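Local structure of lipolytic enzyme, g-d-s-l (2W47) at residues 40-51 with 103-114; 2-10 with 122-130. The protein is a family 6 carbohydrate-binding module of a GDSL-type lipolytic enzyme, a beta-sandwich domain that binds a glycan and a calcium ion. All blocks are in the same frame, centred on the assembly; numbering follows the deposited sequence.

In the fold
The chain enters through segment 2-10, one half of contact 2, whose partner 122-130 comes only near the end of the module; this pairing closes a loop holding almost the whole domain. Within it, contact 1 joins 40-51 to 103-114 and closes a smaller loop, so the two nest and do not cross. Each belongs to a different sheet of the beta sandwich: contact 1 joins two inner, neighbouring strands of the five-stranded sheet, contact 2 adds an edge strand to the four-stranded one. The contacts touch through hydrogen bonds from Trp44 NE1 to Gln8 O and between Asn47 N and Tyr7 OH, beside core packing between the sheets. Strand 106-114 is followed by 122-130, across a loop and in the other sheet.

Contact 1 (40-51 with 103-114); sequences GYIEWNVNAPSS and LNQGNNVIRATA
In the five-stranded sheet, strands 41-48 and 106-114 run antiparallel, paired without a break from Tyr41-Thr113 to Ala48-Gly106, and on the face away from the other sheet the Arg111 guanidinium lies flat on the Tyr41 ring. The planes are 5° apart, and Arg111 CZ sits 3.7 Å from the Tyr41 ring centroid, a cation-pi stack. A bend at chi3 (-66°) lays the end of Arg111 over the ring. The guanidinium edge forms a side-on salt bridge with one carboxylate oxygen: Arg111 NE meets Glu43 OE1 at 2.8 Å on its anti side and Arg111 NH2 at 2.9 Å on its syn side, both from the same face of the carboxylate. Ring and salt bridge restrict the rotation of the guanidinium. Asn107 ND2 donates to Asn45 OD1 (3.1 Å) from above the carbonyl plane.

The face bearing Ile42, Trp44, Val46 and Ile110 packs against the other sheet of the sandwich. There Val46 CG2 meets Ile110 CD1 at 3.8 Å, and strand 122-130 covers Ile42, Trp44 and Val46. At the turn end, Asn108 OD1 accepts from Asn104 N (2.8 Å) and Asn108 ND2 donates to Asn104 O (2.9 Å), while Gln105 N reaches Ser51 OG at 2.9 Å.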
loop_
_atom_site.group_PDB
_atom_site.type_symbol
_atom_site.label_atom_id
_atom_site.label_comp_id
_atom_site.label_asym_id
_atom_site.label_seq_id
_atom_site.Cartn_x
_atom_site.Cartn_y
_atom_site.Cartn_z
ATOM N N GLY A 40 6.663 0.942 -11.068
ATOM C CA GLY A 40 6.584 -0.280 -10.273
ATOM C C GLY A 40 5.271 -0.316 -9.524
ATOM O O GLY A 40 4.658 0.731 -9.256
ATOM N N TYR A 41 4.806 -1.511 -9.179
ATOM C CA TYR A 41 3.580 -1.590 -8.405
ATOM C C TYR A 41 3.494 -2.787 -7.501
ATOM O O TYR A 41 4.204 -3.773 -7.683
ATOM C CB TYR A 41 2.324 -1.522 -9.294
ATOM C CG TYR A 41 2.080 -2.678 -10.254
ATOM C CD1 TYR A 41 1.568 -3.904 -9.806
ATOM C CD2 TYR A 41 2.293 -2.514 -11.620
ATOM C CE1 TYR A 41 1.323 -4.960 -10.710
ATOM C CE2 TYR A 41 2.039 -3.546 -12.521
ATOM C CZ TYR A 41 1.559 -4.758 -12.062
ATOM O OH TYR A 41 1.330 -5.772 -12.979
ATOM N N ILE A 42 2.610 -2.673 -6.513
ATOM C CA ILE A 42 2.227 -3.779 -5.645
ATOM C C ILE A 42 0.711 -3.908 -5.720
ATOM O O ILE A 42 -0.014 -2.906 -5.709
ATOM C CB ILE A 42 2.680 -3.567 -4.177
ATOM C CG1 ILE A 42 1.951 -2.377 -3.541
ATOM C CG2 ILE A 42 4.194 -3.421 -4.108
ATOM C CD1 ILE A 42 2.458 -1.988 -2.163
ATOM N N GLU A 43 0.239 -5.145 -5.815
ATOM C CA GLU A 43 -1.179 -5.411 -5.978
ATOM C C GLU A 43 -1.603 -6.525 -5.050
ATOM O O GLU A 43 -0.942 -7.557 -4.971
ATOM C CB GLU A 43 -1.452 -5.802 -7.424
ATOM C CG GLU A 43 -2.893 -6.089 -7.738
ATOM C CD GLU A 43 -3.086 -6.301 -9.211
ATOM O OE1 GLU A 43 -3.134 -5.299 -9.955
ATOM O OE2 GLU A 43 -3.207 -7.477 -9.638
ATOM N N TRP A 44 -2.716 -6.317 -4.356
ATOM C CA TRP A 44 -3.290 -7.362 -3.534
ATOM C C TRP A 44 -4.712 -7.665 -3.955
ATOM O O TRP A 44 -5.454 -6.777 -4.392
ATOM C CB TRP A 44 -3.325 -6.941 -2.070
ATOM C CG TRP A 44 -2.045 -7.046 -1.313
ATOM C CD1 TRP A 44 -1.505 -8.170 -0.754
ATOM C CD2 TRP A 44 -1.183 -5.965 -0.954
ATOM N NE1 TRP A 44 -0.347 -7.856 -0.086
ATOM C CE2 TRP A 44 -0.128 -6.508 -0.191
ATOM C CE3 TRP A 44 -1.197 -4.587 -1.209
ATOM C CZ2 TRP A 44 0.897 -5.729 0.323
ATOM C CZ3 TRP A 44 -0.171 -3.813 -0.698
ATOM C CH2 TRP A 44 0.862 -4.389 0.057
ATOM N N ASN A 45 -5.082 -8.934 -3.802
ATOM C CA ASN A 45 -6.463 -9.364 -3.914
ATOM C C ASN A 45 -7.106 -9.307 -2.536
ATOM O O ASN A 45 -6.832 -10.132 -1.665
ATOM C CB ASN A 45 -6.523 -10.771 -4.506
ATOM C CG ASN A 45 -6.185 -10.789 -5.972
ATOM O OD1 ASN A 45 -6.726 -10.010 -6.754
ATOM N ND2 ASN A 45 -5.291 -11.698 -6.361
ATOM N N VAL A 46 -7.939 -8.290 -2.341
ATOM C CA VAL A 46 -8.487 -7.969 -1.028
ATOM C C VAL A 46 -9.949 -8.378 -0.951
ATOM O O VAL A 46 -10.752 -8.008 -1.804
ATOM C CB VAL A 46 -8.314 -6.457 -0.732
ATOM C CG1 VAL A 46 -9.037 -6.040 0.557
ATOM C CG2 VAL A 46 -6.839 -6.127 -0.609
ATOM N N ASN A 47 -10.260 -9.167 0.075
ATOM C CA ASN A 47 -11.628 -9.599 0.319
ATOM C C ASN A 47 -12.424 -8.539 1.070
ATOM O O ASN A 47 -11.928 -7.944 2.024
ATOM C CB ASN A 47 -11.621 -10.901 1.123
ATOM C CG ASN A 47 -13.015 -11.350 1.527
ATOM O OD1 ASN A 47 -13.370 -11.335 2.703
ATOM N ND2 ASN A 47 -13.805 -11.742 0.548
ATOM N N ALA A 48 -13.653 -8.313 0.626
ATOM C CA ALA A 48 -14.607 -7.508 1.387
ATOM C C ALA A 48 -15.792 -8.409 1.730
ATOM O O ALA A 48 -16.493 -8.875 0.825
ATOM C CB ALA A 48 -15.055 -6.292 0.582
ATOM N N PRO A 49 -16.013 -8.682 3.034
ATOM C CA PRO A 49 -17.144 -9.537 3.429
ATOM C C PRO A 49 -18.482 -8.969 2.979
ATOM O O PRO A 49 -19.413 -9.726 2.700
ATOM C CB PRO A 49 -17.062 -9.543 4.957
ATOM C CG PRO A 49 -15.645 -9.227 5.263
ATOM C CD PRO A 49 -15.219 -8.259 4.201
ATOM N N SER A 50 -18.566 -7.644 2.916
ATOM C CA SER A 50 -19.749 -6.951 2.439
ATOM C C SER A 50 -19.330 -5.709 1.671
ATOM O O SER A 50 -18.244 -5.164 1.898
ATOM C CB SER A 50 -20.664 -6.568 3.611
ATOM O OG SER A 50 -19.951 -5.869 4.616
ATOM N N SER A 51 -20.178 -5.270 0.751
ATOM C CA SER A 51 -19.915 -4.044 0.018
ATOM C C SER A 51 -19.978 -2.870 0.978
ATOM O O SER A 51 -20.798 -2.852 1.897
ATOM C CB SER A 51 -20.908 -3.860 -1.122
ATOM O OG SER A 51 -20.805 -4.936 -2.038
ATOM N N LEU A 103 -15.430 -0.762 -1.488
ATOM C CA LEU A 103 -15.102 -2.087 -2.011
ATOM C C LEU A 103 -16.384 -2.863 -2.277
ATOM O O LEU A 103 -17.410 -2.615 -1.635
ATOM C CB LEU A 103 -14.229 -2.873 -1.023
ATOM C CG LEU A 103 -12.885 -2.268 -0.586
ATOM C CD1 LEU A 103 -12.132 -3.269 0.276
ATOM C CD2 LEU A 103 -12.040 -1.825 -1.779
ATOM N N ASN A 104 -16.320 -3.799 -3.222
ATOM C CA ASN A 104 -17.445 -4.685 -3.535
ATOM C C ASN A 104 -17.333 -5.982 -2.754
ATOM O O ASN A 104 -16.231 -6.453 -2.491
ATOM C CB ASN A 104 -17.461 -5.019 -5.030
ATOM C CG ASN A 104 -17.402 -3.792 -5.913
ATOM O OD1 ASN A 104 -18.266 -2.917 -5.848
ATOM N ND2 ASN A 104 -16.390 -3.734 -6.771
ATOM N N GLN A 105 -18.469 -6.584 -2.401
ATOM C CA GLN A 105 -18.442 -7.896 -1.761
ATOM C C GLN A 105 -17.630 -8.863 -2.618
ATOM O O GLN A 105 -17.819 -8.936 -3.837
ATOM C CB GLN A 105 -19.859 -8.444 -1.536
ATOM C CG GLN A 105 -19.882 -9.727 -0.709
ATOM C CD GLN A 105 -21.283 -10.197 -0.358
ATOM O OE1 GLN A 105 -21.672 -10.192 0.811
ATOM N NE2 GLN A 105 -22.040 -10.615 -1.364
ATOM N N GLY A 106 -16.729 -9.593 -1.970
ATOM C CA GLY A 106 -15.846 -10.509 -2.668
ATOM C C GLY A 106 -14.488 -9.877 -2.884
ATOM O O GLY A 106 -14.018 -9.092 -2.062
ATOM N N ASN A 107 -13.856 -10.227 -3.997
ATOM C CA ASN A 107 -12.511 -9.758 -4.268
ATOM C C ASN A 107 -12.476 -8.367 -4.864
ATOM O O ASN A 107 -13.340 -7.980 -5.654
ATOM C CB ASN A 107 -11.769 -10.701 -5.204
ATOM C CG ASN A 107 -10.295 -10.419 -5.220
ATOM O OD1 ASN A 107 -9.638 -10.511 -4.191
ATOM N ND2 ASN A 107 -9.765 -10.052 -6.387
ATOM N N ASN A 108 -11.445 -7.631 -4.459
ATOM C CA ASN A 108 -11.143 -6.315 -4.978
ATOM C C ASN A 108 -9.659 -6.264 -5.282
ATOM O O ASN A 108 -8.838 -6.634 -4.452
ATOM C CB ASN A 108 -11.509 -5.235 -3.962
ATOM C CG ASN A 108 -12.988 -5.218 -3.649
ATOM O OD1 ASN A 108 -13.737 -4.436 -4.229
ATOM N ND2 ASN A 108 -13.413 -6.098 -2.745
ATOM N N VAL A 109 -9.330 -5.832 -6.487
ATOM C CA VAL A 109 -7.940 -5.781 -6.917
ATOM C C VAL A 109 -7.381 -4.401 -6.563
ATOM O O VAL A 109 -7.782 -3.406 -7.156
ATOM C CB VAL A 109 -7.820 -6.053 -8.435
ATOM C CG1 VAL A 109 -6.366 -6.115 -8.840
ATOM C CG2 VAL A 109 -8.533 -7.360 -8.829
ATOM N N ILE A 110 -6.490 -4.350 -5.577
ATOM C CA ILE A 110 -5.983 -3.074 -5.081
ATOM C C ILE A 110 -4.512 -2.908 -5.454
ATOM O O ILE A 110 -3.685 -3.726 -5.069
ATOM C CB ILE A 110 -6.206 -2.946 -3.558
ATOM C CG1 ILE A 110 -7.704 -3.152 -3.230
ATOM C CG2 ILE A 110 -5.675 -1.588 -3.050
ATOM C CD1 ILE A 110 -8.160 -2.756 -1.832
ATOM N N ARG A 111 -4.215 -1.873 -6.239
ATOM C CA ARG A 111 -2.864 -1.638 -6.732
ATOM C C ARG A 111 -2.355 -0.253 -6.346
ATOM O O ARG A 111 -3.088 0.744 -6.422
ATOM C CB ARG A 111 -2.796 -1.825 -8.261
ATOM C CG ARG A 111 -1.382 -1.684 -8.837
ATOM C CD ARG A 111 -1.382 -1.708 -10.346
ATOM N NE ARG A 111 -1.803 -3.002 -10.868
ATOM C CZ ARG A 111 -1.693 -3.351 -12.144
ATOM N NH1 ARG A 111 -1.165 -2.502 -13.024
ATOM N NH2 ARG A 111 -2.100 -4.556 -12.529
ATOM N N ALA A 112 -1.085 -0.212 -5.946
ATOM C CA ALA A 112 -0.374 1.037 -5.659
ATOM C C ALA A 112 0.810 1.138 -6.613
ATOM O O ALA A 112 1.742 0.340 -6.527
ATOM C CB ALA A 112 0.083 1.062 -4.213
ATOM N N THR A 113 0.755 2.122 -7.512
ATOM C CA THR A 113 1.733 2.270 -8.583
ATOM C C THR A 113 2.588 3.505 -8.349
ATOM O O THR A 113 2.060 4.598 -8.117
ATOM C CB THR A 113 1.026 2.396 -9.943
ATOM O OG1 THR A 113 0.230 1.228 -10.162
ATOM C CG2 THR A 113 2.008 2.507 -11.089
ATOM N N ALA A 114 3.903 3.337 -8.432
ATOM C CA ALA A 114 4.832 4.454 -8.235
ATOM C C ALA A 114 4.727 5.454 -9.375
ATOM O O ALA A 114 4.771 5.075 -10.551
ATOM C CB ALA A 114 6.245 3.938 -8.120
#

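Contact 2 (2-10 with 122-130); sequences ASPVIYQAE and NVDYLKVFS. With AQA (4-deoxy-beta-L-threo-hex-4-enopyranuronic acid), chain B.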
loop_
_atom_site.group_PDB
_atom_site.type_symbol
_atom_site.label_atom_id
_atom_site.label_comp_id
_atom_site.label_asym_id
_atom_site.label_seq_id
_atom_site.Cartn_x
_atom_site.Cartn_y
_atom_site.Cartn_z
ATOM N N ALA A 2 -15.528 -7.601 12.619
ATOM C CA ALA A 2 -14.326 -8.410 12.260
ATOM C C ALA A 2 -13.033 -7.637 12.513
ATOM O O ALA A 2 -12.989 -6.414 12.364
ATOM C CB ALA A 2 -14.403 -8.860 10.806
ATOM N N SER A 3 -11.988 -8.365 12.899
ATOM C CA SER A 3 -10.661 -7.795 13.118
ATOM C C SER A 3 -10.060 -7.330 11.790
ATOM O O SER A 3 -10.391 -7.883 10.738
ATOM C CB SER A 3 -9.741 -8.838 13.755
ATOM O OG SER A 3 -10.315 -9.381 14.931
ATOM N N PRO A 4 -9.178 -6.309 11.829
ATOM C CA PRO A 4 -8.523 -5.917 10.577
ATOM C C PRO A 4 -7.752 -7.075 9.954
ATOM O O PRO A 4 -7.229 -7.945 10.668
ATOM C CB PRO A 4 -7.559 -4.815 11.013
ATOM C CG PRO A 4 -8.134 -4.279 12.282
ATOM C CD PRO A 4 -8.749 -5.466 12.959
ATOM N N VAL A 5 -7.702 -7.087 8.629
ATOM C CA VAL A 5 -6.989 -8.123 7.901
ATOM C C VAL A 5 -5.704 -7.512 7.359
ATOM O O VAL A 5 -5.720 -6.448 6.732
ATOM C CB VAL A 5 -7.844 -8.710 6.767
ATOM C CG1 VAL A 5 -7.077 -9.788 6.017
ATOM C CG2 VAL A 5 -9.146 -9.296 7.330
ATOM N N ILE A 6 -4.591 -8.170 7.653
ATOM C CA ILE A 6 -3.303 -7.717 7.155
ATOM C C ILE A 6 -2.914 -8.520 5.919
ATOM O O ILE A 6 -2.886 -9.755 5.936
ATOM C CB ILE A 6 -2.206 -7.761 8.245
ATOM C CG1 ILE A 6 -2.473 -6.681 9.305
ATOM C CG2 ILE A 6 -0.825 -7.582 7.622
ATOM C CD1 ILE A 6 -1.473 -6.646 10.451
ATOM N N TYR A 7 -2.652 -7.790 4.840
ATOM C CA TYR A 7 -2.198 -8.362 3.581
ATOM C C TYR A 7 -0.696 -8.154 3.534
ATOM O O TYR A 7 -0.217 -7.035 3.322
ATOM C CB TYR A 7 -2.926 -7.696 2.406
ATOM C CG TYR A 7 -4.379 -8.082 2.390
ATOM C CD1 TYR A 7 -4.814 -9.205 1.685
ATOM C CD2 TYR A 7 -5.318 -7.371 3.136
ATOM C CE1 TYR A 7 -6.149 -9.587 1.700
ATOM C CE2 TYR A 7 -6.653 -7.747 3.158
ATOM C CZ TYR A 7 -7.060 -8.855 2.444
ATOM O OH TYR A 7 -8.380 -9.249 2.455
ATOM N N GLN A 8 0.052 -9.227 3.786
ATOM C CA GLN A 8 1.498 -9.112 3.908
ATOM C C GLN A 8 2.190 -8.947 2.558
ATOM O O GLN A 8 1.649 -9.312 1.519
ATOM C CB GLN A 8 2.094 -10.313 4.667
ATOM C CG GLN A 8 2.150 -10.123 6.192
ATOM C CD GLN A 8 3.152 -9.062 6.598
ATOM O OE1 GLN A 8 3.990 -8.652 5.790
ATOM N NE2 GLN A 8 3.077 -8.611 7.851
ATOM N N ALA A 9 3.401 -8.400 2.596
ATOM C CA ALA A 9 4.192 -8.156 1.387
ATOM C C ALA A 9 4.296 -9.401 0.502
ATOM O O ALA A 9 4.130 -9.317 -0.726
ATOM C CB ALA A 9 5.590 -7.652 1.764
ATOM N N GLU A 10 4.547 -10.553 1.125
ATOM C CA GLU A 10 4.792 -11.791 0.375
ATOM C C GLU A 10 3.559 -12.266 -0.403
ATOM O O GLU A 10 3.670 -13.097 -1.311
ATOM C CB GLU A 10 5.310 -12.914 1.305
ATOM C CG GLU A 10 4.230 -13.470 2.260
ATOM C CD GLU A 10 4.725 -14.252 3.480
ATOM O OE1 GLU A 10 3.944 -14.337 4.453
ATOM O OE2 GLU A 10 5.858 -14.778 3.494
ATOM N N ASN A 122 9.126 1.940 0.622
ATOM C CA ASN A 122 9.144 0.543 1.053
ATOM C C ASN A 122 7.835 0.251 1.763
ATOM O O ASN A 122 7.370 1.061 2.571
ATOM C CB ASN A 122 10.321 0.265 1.972
ATOM C CG ASN A 122 11.644 0.250 1.239
ATOM O OD1 ASN A 122 11.698 0.199 0.010
ATOM N ND2 ASN A 122 12.741 0.286 2.003
ATOM N N VAL A 123 7.217 -0.886 1.450
ATOM C CA VAL A 123 5.872 -1.194 1.961
ATOM C C VAL A 123 5.862 -2.531 2.701
ATOM O O VAL A 123 6.199 -3.590 2.134
ATOM C CB VAL A 123 4.799 -1.195 0.842
ATOM C CG1 VAL A 123 3.448 -1.575 1.409
ATOM C CG2 VAL A 123 4.716 0.189 0.171
ATOM N N ASP A 124 5.489 -2.470 3.973
ATOM C CA ASP A 124 5.486 -3.627 4.853
ATOM C C ASP A 124 4.255 -4.506 4.633
ATOM O O ASP A 124 4.360 -5.742 4.546
ATOM C CB ASP A 124 5.517 -3.122 6.302
ATOM C CG ASP A 124 5.696 -4.225 7.311
ATOM O OD1 ASP A 124 6.292 -5.267 6.974
ATOM O OD2 ASP A 124 5.265 -4.026 8.468
ATOM N N TYR A 125 3.093 -3.865 4.566
ATOM C CA TYR A 125 1.814 -4.544 4.393
ATOM C C TYR A 125 0.717 -3.552 4.067
ATOM O O TYR A 125 0.918 -2.332 4.159
ATOM C CB TYR A 125 1.430 -5.354 5.644
ATOM C CG TYR A 125 1.248 -4.589 6.942
ATOM C CD1 TYR A 125 0.202 -3.675 7.108
ATOM C CD2 TYR A 125 2.069 -4.846 8.030
ATOM C CE1 TYR A 125 0.015 -3.002 8.317
ATOM C CE2 TYR A 125 1.886 -4.189 9.239
ATOM C CZ TYR A 125 0.857 -3.268 9.372
ATOM O OH TYR A 125 0.661 -2.602 10.564
ATOM N N LEU A 126 -0.435 -4.094 3.687
ATOM C CA LEU A 126 -1.669 -3.346 3.563
ATOM C C LEU A 126 -2.624 -3.903 4.605
ATOM O O LEU A 126 -2.852 -5.106 4.658
ATOM C CB LEU A 126 -2.255 -3.518 2.160
ATOM C CG LEU A 126 -3.681 -3.012 1.926
ATOM C CD1 LEU A 126 -3.767 -1.497 2.023
ATOM C CD2 LEU A 126 -4.205 -3.496 0.583
ATOM N N LYS A 127 -3.170 -3.022 5.433
ATOM C CA LYS A 127 -4.131 -3.383 6.466
ATOM C C LYS A 127 -5.497 -2.878 6.031
ATOM O O LYS A 127 -5.641 -1.717 5.647
ATOM C CB LYS A 127 -3.712 -2.723 7.774
ATOM C CG LYS A 127 -4.672 -2.913 8.949
ATOM C CD LYS A 127 -4.155 -2.130 10.155
ATOM C CE LYS A 127 -5.014 -2.312 11.387
ATOM N NZ LYS A 127 -4.403 -1.606 12.546
ATOM N N VAL A 128 -6.501 -3.751 6.092
ATOM C CA VAL A 128 -7.837 -3.437 5.595
ATOM C C VAL A 128 -8.845 -3.714 6.696
ATOM O O VAL A 128 -8.845 -4.786 7.303
ATOM C CB VAL A 128 -8.186 -4.263 4.315
ATOM C CG1 VAL A 128 -9.570 -3.922 3.755
ATOM C CG2 VAL A 128 -7.120 -4.042 3.240
ATOM N N PHE A 129 -9.704 -2.734 6.954
ATOM C CA PHE A 129 -10.788 -2.929 7.910
ATOM C C PHE A 129 -11.997 -2.105 7.520
ATOM O O PHE A 129 -11.893 -1.122 6.783
ATOM C CB PHE A 129 -10.347 -2.678 9.366
ATOM C CG PHE A 129 -9.761 -1.316 9.624
ATOM C CD1 PHE A 129 -8.397 -1.087 9.478
ATOM C CD2 PHE A 129 -10.569 -0.269 10.065
ATOM C CE1 PHE A 129 -7.853 0.172 9.735
ATOM C CE2 PHE A 129 -10.035 0.991 10.317
ATOM C CZ PHE A 129 -8.673 1.207 10.160
ATOM N N SER A 130 -13.160 -2.532 7.999
ATOM C CA SER A 130 -14.405 -1.859 7.702
ATOM C C SER A 130 -14.397 -0.471 8.333
ATOM O O SER A 130 -13.961 -0.305 9.465
ATOM C CB SER A 130 -15.570 -2.689 8.232
ATOM O OG SER A 130 -16.814 -2.063 7.983
HETATM O O6A AQA B . 15.702 4.292 -2.270
HETATM C C6 AQA B . 15.200 3.205 -1.868
HETATM O O6B AQA B . 14.103 2.769 -2.302
HETATM C C5 AQA B . 15.852 2.499 -0.943
HETATM O O5 AQA B . 17.101 3.063 -0.450
HETATM C C4 AQA B . 15.356 1.332 -0.469
HETATM C C3 AQA B . 16.212 0.436 0.404
HETATM O O3 AQA B . 15.411 -0.426 1.223
HETATM C C2 AQA B . 17.079 1.333 1.279
HETATM O O2 AQA B . 17.937 0.557 2.117
HETATM C C1 AQA B . 17.921 2.252 0.400
HETATM O O HOH W 1 -13.296 -4.798 9.806
#
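The shortest polar bond between the two segments runs from Tyr7 N to Leu126 O, 2.7 Å long and nearly straight at 168°. The same oxygen lies at the edge of the Tyr7 ring, near its plane. Leu126 N returns a bond to Tyr7 O, and Val5 and Val128 form a second hydrogen-bonded pair, so that strand 5-8 is zipped antiparallel to 122-130. Beyond Gln8 the pairing weakens: Ala9 N makes a weak bond to Asp124 O and also donates to Gln8 OE1 of its own segment.

On the face bearing Ile6, Gln8, Tyr125 and Lys127, in the conformer modelled here, Ile6 CG2 lies over one face of the Tyr125 ring, 4.1 Å from its centroid, a CH-pi contact. Tyr125 takes chi1 61°, with CG between the backbone N and the carbonyl carbon, which puts the ring beneath the methyl of that conformer. The fully extended Lys127 runs alongside Pro4, its CE 3.6 Å from Pro4 CB. On the face of Val5, Tyr7, Leu126 and Val128, the Tyr7 and Val128 side chains cross at a slant, with Tyr7 CE2 3.7 Å from Val128 CG2. A water bridges Ala2 O and Ser130 N.

At the far end, Asn122 ND2 donates to O3 of the 4-deoxy-beta-L-threo-hex-4-enopyranuronic acid at 2.9 Å, so strand 122-130 leads into the glycan pocket, where Glu20, Asn23, Asn36 and Arg68 also bond this sugar. Asp124 is held by a salt bridge to Arg59 and a hydrogen bond to Thr27, which also receives Gln8 NE2. Strand 5-8 is an edge strand of the four-stranded sheet; strand 122-130 lies between it and 52-61, with Leu126 packed against Trp44 and Val46 of strand 41-48 in the facing sheet.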